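Protein DOA1 (Saccharomyces cerevisiae, PDB 3ODT) probably binds ubiquitin through its WD40 beta-propeller domain and regulates the turnover of F-box proteins. Local coordinates at residues 98-110 and 119-133. Sequence-based numbering, arbitrary orientation.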
loop_
_atom_site.group_PDB
_atom_site.type_symbol
_atom_site.label_atom_id
_atom_site.label_comp_id
_atom_site.label_asym_id
_atom_site.label_seq_id
_atom_site.Cartn_x
_atom_site.Cartn_y
_atom_site.Cartn_z
ATOM N N TYR A 98 -8.645 13.719 13.916
ATOM C CA TYR A 98 -8.261 12.383 14.313
ATOM C C TYR A 98 -6.766 12.284 14.132
ATOM O O TYR A 98 -6.271 12.600 13.093
ATOM C CB TYR A 98 -8.945 11.338 13.463
ATOM C CG TYR A 98 -8.785 9.891 13.823
ATOM C CD1 TYR A 98 -9.480 9.320 14.872
ATOM C CD2 TYR A 98 -7.977 9.068 13.088
ATOM C CE1 TYR A 98 -9.352 7.964 15.150
ATOM C CE2 TYR A 98 -7.873 7.754 13.368
ATOM C CZ TYR A 98 -8.580 7.187 14.394
ATOM O OH TYR A 98 -8.451 5.882 14.631
ATOM N N THR A 99 -6.103 11.907 15.206
ATOM C CA THR A 99 -4.640 11.865 15.237
ATOM C C THR A 99 -4.162 10.676 16.052
ATOM O O THR A 99 -4.652 10.446 17.155
ATOM C CB THR A 99 -4.070 13.135 15.872
ATOM O OG1 THR A 99 -4.515 14.277 15.139
ATOM C CG2 THR A 99 -2.579 13.119 15.880
ATOM N N LEU A 100 -3.230 9.909 15.477
ATOM C CA LEU A 100 -2.557 8.796 16.142
ATOM C C LEU A 100 -1.105 9.216 16.314
ATOM O O LEU A 100 -0.360 9.427 15.353
ATOM C CB LEU A 100 -2.639 7.506 15.338
ATOM C CG LEU A 100 -4.053 6.999 15.049
ATOM C CD1 LEU A 100 -3.955 5.774 14.152
ATOM C CD2 LEU A 100 -4.852 6.684 16.286
ATOM N N ILE A 101 -0.717 9.392 17.561
ATOM C CA ILE A 101 0.587 9.928 17.877
ATOM C C ILE A 101 1.461 8.827 18.474
ATOM O O ILE A 101 0.993 8.035 19.278
ATOM C CB ILE A 101 0.469 11.122 18.861
ATOM C CG1 ILE A 101 1.841 11.784 19.003
ATOM C CG2 ILE A 101 -0.159 10.721 20.226
ATOM C CD1 ILE A 101 1.783 13.150 19.657
ATOM N N GLY A 102 2.719 8.789 18.066
ATOM C CA GLY A 102 3.691 7.892 18.651
ATOM C C GLY A 102 4.908 7.589 17.796
ATOM O O GLY A 102 5.968 7.289 18.319
ATOM N N HIS A 103 4.781 7.618 16.474
ATOM C CA HIS A 103 5.964 7.371 15.645
ATOM C C HIS A 103 6.971 8.501 15.763
ATOM O O HIS A 103 6.601 9.656 16.027
ATOM C CB HIS A 103 5.570 7.196 14.188
ATOM C CG HIS A 103 5.102 5.821 13.880
ATOM N ND1 HIS A 103 5.928 4.725 14.008
ATOM C CD2 HIS A 103 3.917 5.357 13.409
ATOM C CE1 HIS A 103 5.255 3.638 13.665
ATOM N NE2 HIS A 103 4.039 3.991 13.301
ATOM N N GLN A 104 8.237 8.154 15.554
ATOM C CA GLN A 104 9.334 9.094 15.715
ATOM C C GLN A 104 10.083 9.241 14.397
ATOM O O GLN A 104 11.192 9.763 14.361
ATOM C CB GLN A 104 10.291 8.623 16.810
ATOM C CG GLN A 104 9.619 8.465 18.166
ATOM C CD GLN A 104 8.966 9.747 18.628
ATOM O OE1 GLN A 104 9.477 10.840 18.373
ATOM N NE2 GLN A 104 7.813 9.623 19.303
ATOM N N GLY A 105 9.463 8.786 13.313
ATOM C CA GLY A 105 10.000 8.988 11.994
ATOM C C GLY A 105 8.889 8.839 10.973
ATOM O O GLY A 105 7.724 8.592 11.305
ATOM N N ASN A 106 9.282 8.962 9.717
ATOM C CA ASN A 106 8.381 8.910 8.567
ATOM C C ASN A 106 7.436 7.726 8.701
ATOM O O ASN A 106 7.894 6.602 8.941
ATOM C CB ASN A 106 9.197 8.768 7.290
ATOM C CG ASN A 106 8.342 8.706 6.050
ATOM O OD1 ASN A 106 7.281 9.342 5.958
ATOM N ND2 ASN A 106 8.812 7.929 5.058
ATOM N N VAL A 107 6.142 7.980 8.510
ATOM C CA VAL A 107 5.161 6.917 8.441
ATOM C C VAL A 107 5.034 6.521 6.975
ATOM O O VAL A 107 4.398 7.214 6.191
ATOM C CB VAL A 107 3.807 7.340 9.024
ATOM C CG1 VAL A 107 2.847 6.167 8.984
ATOM C CG2 VAL A 107 3.987 7.833 10.464
ATOM N N CYS A 108 5.690 5.415 6.632
ATOM C CA CYS A 108 5.816 4.992 5.236
ATOM C C CYS A 108 4.801 3.962 4.775
ATOM O O CYS A 108 4.763 3.656 3.577
ATOM C CB CYS A 108 7.228 4.472 4.922
ATOM S SG CYS A 108 7.824 3.246 6.043
ATOM N N SER A 109 3.996 3.422 5.696
ATOM C CA SER A 109 2.928 2.525 5.302
ATOM C C SER A 109 1.788 2.594 6.281
ATOM O O SER A 109 1.997 2.834 7.471
ATOM C CB SER A 109 3.419 1.080 5.153
ATOM O OG SER A 109 3.610 0.459 6.413
ATOM N N LEU A 110 0.579 2.350 5.766
ATOM C CA LEU A 110 -0.629 2.310 6.569
ATOM C C LEU A 110 -1.517 1.211 6.010
ATOM O O LEU A 110 -1.600 1.009 4.781
ATOM C CB LEU A 110 -1.404 3.638 6.530
ATOM C CG LEU A 110 -0.865 4.727 7.435
ATOM C CD1 LEU A 110 -1.530 6.049 7.105
ATOM C CD2 LEU A 110 -1.097 4.361 8.909
ATOM N N SER A 119 0.695 0.587 11.143
ATOM C CA SER A 119 1.547 1.551 10.461
ATOM C C SER A 119 3.003 1.070 10.490
ATOM O O SER A 119 3.451 0.417 11.453
ATOM C CB SER A 119 1.438 2.928 11.127
ATOM O OG SER A 119 1.713 2.813 12.516
ATOM N N GLY A 120 3.720 1.361 9.401
ATOM C CA GLY A 120 5.143 1.106 9.291
ATOM C C GLY A 120 5.887 2.413 9.254
ATOM O O GLY A 120 5.420 3.390 8.666
ATOM N N SER A 121 7.082 2.430 9.839
ATOM C CA SER A 121 7.849 3.669 9.922
ATOM C C SER A 121 9.349 3.528 9.794
ATOM O O SER A 121 9.964 2.511 10.181
ATOM C CB SER A 121 7.483 4.369 11.250
ATOM O OG SER A 121 8.282 5.514 11.558
ATOM N N TRP A 122 9.963 4.596 9.313
ATOM C CA TRP A 122 11.416 4.694 9.287
ATOM C C TRP A 122 12.026 4.782 10.675
ATOM O O TRP A 122 13.267 4.740 10.816
ATOM C CB TRP A 122 11.845 5.907 8.480
ATOM C CG TRP A 122 11.597 5.758 7.035
ATOM C CD1 TRP A 122 11.089 4.663 6.411
ATOM C CD2 TRP A 122 11.854 6.724 6.019
ATOM N NE1 TRP A 122 11.043 4.880 5.051
ATOM C CE2 TRP A 122 11.502 6.139 4.788
ATOM C CE3 TRP A 122 12.341 8.031 6.028
ATOM C CZ2 TRP A 122 11.611 6.813 3.580
ATOM C CZ3 TRP A 122 12.451 8.704 4.824
ATOM C CH2 TRP A 122 12.073 8.098 3.619
ATOM N N ASP A 123 11.171 4.919 11.700
ATOM C CA ASP A 123 11.650 4.862 13.096
ATOM C C ASP A 123 11.982 3.427 13.529
ATOM O O ASP A 123 12.388 3.183 14.659
ATOM C CB ASP A 123 10.704 5.556 14.095
ATOM C CG ASP A 123 9.409 4.823 14.313
ATOM O OD1 ASP A 123 9.262 3.676 13.856
ATOM O OD2 ASP A 123 8.533 5.420 14.989
ATOM N N LYS A 124 11.831 2.495 12.601
ATOM C CA LYS A 124 12.202 1.065 12.741
ATOM C C LYS A 124 11.188 0.242 13.498
ATOM O O LYS A 124 11.461 -0.852 13.847
ATOM C CB LYS A 124 13.607 0.880 13.340
ATOM C CG LYS A 124 14.642 1.732 12.672
ATOM C CD LYS A 124 16.043 1.460 13.285
ATOM C CE LYS A 124 17.044 2.431 12.670
ATOM N NZ LYS A 124 18.184 2.682 13.580
ATOM N N THR A 125 10.009 0.834 13.674
ATOM C CA THR A 125 8.897 0.131 14.284
ATOM C C THR A 125 7.685 0.052 13.372
ATOM O O THR A 125 7.577 0.782 12.382
ATOM C CB THR A 125 8.423 0.829 15.600
ATOM O OG1 THR A 125 7.643 1.995 15.277
ATOM C CG2 THR A 125 9.603 1.216 16.482
ATOM N N ALA A 126 6.781 -0.862 13.704
ATOM C CA ALA A 126 5.401 -0.796 13.235
ATOM C C ALA A 126 4.588 -0.587 14.491
ATOM O O ALA A 126 5.023 -0.971 15.600
ATOM C CB ALA A 126 4.978 -2.060 12.545
ATOM N N LYS A 127 3.414 0.022 14.343
ATOM C CA LYS A 127 2.564 0.261 15.487
ATOM C C LYS A 127 1.174 -0.206 15.137
ATOM O O LYS A 127 0.700 -0.047 14.005
ATOM C CB LYS A 127 2.583 1.734 15.901
ATOM C CG LYS A 127 3.881 2.105 16.665
ATOM C CD LYS A 127 4.029 3.603 16.926
ATOM C CE LYS A 127 5.203 3.896 17.865
ATOM N NZ LYS A 127 6.477 3.187 17.595
ATOM N N VAL A 128 0.507 -0.773 16.129
ATOM C CA VAL A 128 -0.842 -1.286 15.961
ATOM C C VAL A 128 -1.770 -0.471 16.846
ATOM O O VAL A 128 -1.527 -0.300 18.069
ATOM C CB VAL A 128 -0.937 -2.755 16.402
ATOM C CG1 VAL A 128 -2.406 -3.267 16.320
ATOM C CG2 VAL A 128 -0.002 -3.600 15.583
ATOM N N TRP A 129 -2.819 0.062 16.224
ATOM C CA TRP A 129 -3.712 1.025 16.866
ATOM C C TRP A 129 -5.162 0.560 16.793
ATOM O O TRP A 129 -5.599 0.028 15.780
ATOM C CB TRP A 129 -3.630 2.386 16.176
ATOM C CG TRP A 129 -2.284 2.850 15.742
ATOM C CD1 TRP A 129 -1.606 2.431 14.638
ATOM C CD2 TRP A 129 -1.468 3.878 16.349
ATOM N NE1 TRP A 129 -0.428 3.108 14.533
ATOM C CE2 TRP A 129 -0.302 3.992 15.572
ATOM C CE3 TRP A 129 -1.594 4.670 17.480
ATOM C CZ2 TRP A 129 0.714 4.899 15.861
ATOM C CZ3 TRP A 129 -0.569 5.569 17.789
ATOM C CH2 TRP A 129 0.569 5.672 16.967
ATOM N N LYS A 130 -5.889 0.744 17.881
ATOM C CA LYS A 130 -7.312 0.453 17.921
ATOM C C LYS A 130 -8.002 1.556 18.674
ATOM O O LYS A 130 -7.522 2.014 19.708
ATOM C CB LYS A 130 -7.580 -0.877 18.623
ATOM C CG LYS A 130 -6.799 -2.047 18.046
ATOM C CD LYS A 130 -7.069 -3.327 18.852
ATOM C CE LYS A 130 -6.344 -4.506 18.279
ATOM N NZ LYS A 130 -6.637 -5.786 19.008
ATOM N N GLU A 131 -9.140 1.976 18.145
ATOM C CA GLU A 131 -9.955 3.007 18.771
ATOM C C GLU A 131 -9.131 4.253 19.120
ATOM O O GLU A 131 -9.352 4.897 20.154
ATOM C CB GLU A 131 -10.659 2.427 20.001
ATOM C CG GLU A 131 -11.758 1.425 19.622
ATOM C CD GLU A 131 -12.204 0.520 20.768
ATOM O OE1 GLU A 131 -11.760 0.724 21.920
ATOM O OE2 GLU A 131 -13.009 -0.401 20.510
ATOM N N GLY A 132 -8.179 4.601 18.257
ATOM C CA GLY A 132 -7.489 5.887 18.353
ATOM C C GLY A 132 -6.284 5.845 19.279
ATOM O O GLY A 132 -5.687 6.874 19.618
ATOM N N SER A 133 -5.903 4.639 19.659
ATOM C CA SER A 133 -4.970 4.436 20.741
ATOM C C SER A 133 -3.949 3.354 20.385
ATOM O O SER A 133 -4.300 2.315 19.814
ATOM C CB SER A 133 -5.752 4.028 22.003
ATOM O OG SER A 133 -4.877 3.775 23.079
#
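CD of Lys127 sits over the centre of one face of the His103 ring, 3.5 Å from the centroid; Ser121 CB lies over the opposite face, near ND1 and CE1. Both ring nitrogens are hydrogen-bonded. His103 ND1 donates to Asp123 OD2 (2.9 Å), in the ring plane; its NE2 shares a 2.7 Å hydrogen bond with Ser119 OG. Trp129 NE1 donates to that same hydroxyl, nearly straight at 173°. This is the Asp-His-Ser/Thr-Trp tetrad of WD40 repeats. It ties the loop before strand 107-113 to strands 116-121 and 125-130 of one blade.

Asp123 OD2 also accepts from Gln104 N on its anti lone pair, while OD1 takes the hydroxyl and backbone N of Thr125. An alanine in place of Asp123 is likely to leave His103 ND1 and Gln104 N without their acceptor and to lose the Asx turn to Thr125 N. Leu100 CB packs over the six-membered ring of Trp129. Asn106 ND2 lies 3.1 Å above the Trp122 ring plane; Asn106 OD1 is hydrogen-bonded to Asn63 ND2. Cys108 N and Ser109 N both donate to Gly120 O in a classic bulge. The tetrad's chained bonds imply a fixed imidazole orientation, with Asp123 probably favouring the proton on ND1.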